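Side-chain contact in putative HpcE protein (Mycolicibacterium smegmatis, PDB 6V77), which is a putative HpcE protein of the fumarylacetoacetate hydrolase family that carries a bound zinc ion: residues Asp7-Leu12 with Asp20-Ser25. Numbering follows the deposited sequence.
With SO4 (sulfate ion), chain P.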
# COMPACT_ATOMS: atom_id res chain seq x y z
N ASP B 7 -17.37 -14.71 5.46
CA ASP B 7 -17.03 -15.42 4.23
C ASP B 7 -16.98 -14.46 3.04
O ASP B 7 -17.47 -14.77 1.95
CB ASP B 7 -18.00 -16.56 3.97
CG ASP B 7 -17.84 -17.70 4.95
OD1 ASP B 7 -16.74 -17.85 5.53
OD2 ASP B 7 -18.82 -18.46 5.13
N GLY B 8 -16.40 -13.28 3.25
CA GLY B 8 -16.23 -12.31 2.17
C GLY B 8 -17.44 -11.47 1.83
O GLY B 8 -17.34 -10.61 0.93
N ARG B 9 -18.58 -11.67 2.49
CA ARG B 9 -19.81 -10.93 2.23
C ARG B 9 -20.11 -10.00 3.40
O ARG B 9 -20.13 -10.45 4.56
CB ARG B 9 -20.99 -11.88 2.04
CG ARG B 9 -20.82 -12.84 0.88
CD ARG B 9 -22.05 -13.70 0.72
NE ARG B 9 -23.22 -12.89 0.38
CZ ARG B 9 -23.53 -12.56 -0.87
NH1 ARG B 9 -24.61 -11.82 -1.12
NH2 ARG B 9 -22.76 -12.95 -1.87
N ILE B 10 -20.37 -8.73 3.11
CA ILE B 10 -20.55 -7.78 4.20
C ILE B 10 -21.96 -7.91 4.76
O ILE B 10 -22.94 -8.04 4.01
CB ILE B 10 -20.21 -6.34 3.75
CG1 ILE B 10 -20.13 -5.41 4.96
CG2 ILE B 10 -21.22 -5.82 2.70
CD1 ILE B 10 -18.99 -5.74 5.97
N HIS B 11 -22.06 -7.91 6.09
CA HIS B 11 -23.32 -8.05 6.79
C HIS B 11 -23.52 -6.89 7.75
O HIS B 11 -22.56 -6.34 8.30
CB HIS B 11 -23.38 -9.35 7.62
CG HIS B 11 -23.59 -10.59 6.81
ND1 HIS B 11 -22.69 -11.02 5.87
CD2 HIS B 11 -24.59 -11.50 6.83
CE1 HIS B 11 -23.13 -12.14 5.32
NE2 HIS B 11 -24.29 -12.45 5.88
N LEU B 12 -24.79 -6.57 7.98
CA LEU B 12 -25.20 -5.61 8.99
C LEU B 12 -25.54 -6.37 10.27
O LEU B 12 -26.21 -7.40 10.21
CB LEU B 12 -26.40 -4.81 8.48
CG LEU B 12 -26.94 -3.60 9.26
CD1 LEU B 12 -25.88 -2.53 9.44
CD2 LEU B 12 -28.15 -3.03 8.52
N ASP B 20 -27.39 -10.16 5.52
CA ASP B 20 -26.54 -10.02 4.34
C ASP B 20 -26.95 -8.77 3.58
O ASP B 20 -28.10 -8.66 3.16
CB ASP B 20 -26.68 -11.26 3.46
CG ASP B 20 -25.74 -11.24 2.26
OD1 ASP B 20 -24.68 -11.88 2.31
OD2 ASP B 20 -26.07 -10.58 1.25
N VAL B 21 -26.01 -7.83 3.39
CA VAL B 21 -26.38 -6.53 2.84
C VAL B 21 -26.82 -6.65 1.39
O VAL B 21 -27.80 -6.03 0.96
CB VAL B 21 -25.23 -5.53 2.99
CG1 VAL B 21 -25.49 -4.26 2.15
CG2 VAL B 21 -25.04 -5.18 4.47
N ALA B 22 -26.09 -7.44 0.59
CA ALA B 22 -26.40 -7.50 -0.84
C ALA B 22 -27.77 -8.11 -1.07
O ALA B 22 -28.54 -7.61 -1.90
CB ALA B 22 -25.32 -8.29 -1.58
N LYS B 23 -28.10 -9.20 -0.35
CA LYS B 23 -29.43 -9.78 -0.48
C LYS B 23 -30.50 -8.82 0.02
O LYS B 23 -31.54 -8.65 -0.62
CB LYS B 23 -29.51 -11.11 0.28
CG LYS B 23 -28.58 -12.19 -0.23
CD LYS B 23 -28.81 -13.51 0.49
CE LYS B 23 -27.77 -14.54 0.09
NZ LYS B 23 -27.78 -15.73 1.00
N ALA B 24 -30.25 -8.17 1.16
CA ALA B 24 -31.27 -7.31 1.76
C ALA B 24 -31.57 -6.12 0.87
O ALA B 24 -32.73 -5.70 0.76
CB ALA B 24 -30.81 -6.84 3.14
N SER B 25 -30.54 -5.57 0.23
CA SER B 25 -30.65 -4.37 -0.58
C SER B 25 -30.93 -4.68 -2.04
O SER B 25 -30.85 -3.77 -2.86
CB SER B 25 -29.37 -3.53 -0.49
OG SER B 25 -28.28 -4.19 -1.12
S SO4 P . -24.60 -11.63 -4.98
O1 SO4 P . -25.56 -11.54 -3.88
O2 SO4 P . -23.69 -12.74 -4.74
O3 SO4 P . -23.84 -10.40 -5.10
O4 SO4 P . -25.34 -11.85 -6.23
O HOH W 1 -23.57 -8.72 1.39
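Three flat groups organise this contact: the Arg9 guanidinium, the Asp20 carboxylate and the His11 ring. Along one edge the guanidinium meets the carboxylate, the two planes only 17° apart; along another it meets a sulfate ion. The imidazole takes Asp20 CA over one face, 3.7 Å from the ring centroid, a CH-pi contact, and stands almost perpendicular to the carboxylate. At the ring's edge, ND1 donates to Arg9 O with that oxygen in the ring plane, though ND1 sits above the carbonyl plane; the bond should help hold the ring's rotation.

The salt bridge is side-on and two-pronged. Arg9 NE reaches Asp20 OD1 at 2.6 Å and Arg9 NH1 reaches Asp20 OD2 at 3.0 Å, both nearly straight and on the syn sides of the carboxylate, with both nitrogens somewhat off its plane. A bend at chi3 (64°) swings the guanidinium across to this position. Asp20 turns CG anti to its own backbone N (chi1 -176°), which lets OD2 also accept from Lys23 N at 2.9 Å; Asp20 holds the N-cap position of helix 21-24, and this is its capping bond. The shared carboxylate thus ties the strand to the helix start, and both the arginine and the helix N-terminus would be expected to favour its charged form. The sulfate, probably from the crystallisation liquor, accepts from Arg9 NH1 and NH2.

The backbones are joined independently of these side chains. His11 and Asp20 form an antiparallel non-hydrogen-bonded pair, and Ile10 O accepts from Val21 N at 3.1 Å. A water bridges Ile10 O to Ala22 N. Beside this, Ile10 CG2 lies 4.0 Å from Val21 CB.

Strands 9-14 and 17-20 are an antiparallel pair joined by a short turn, and helix 21-24 begins at the next residue; strand 9-14 also pairs with 2-6. Leu36 of helix 33-38 touches Ile10 and Val21, Phe43 of helix 40-49 also meets Val21, and Ile4 and Leu6 of strand 2-6 pack against His11.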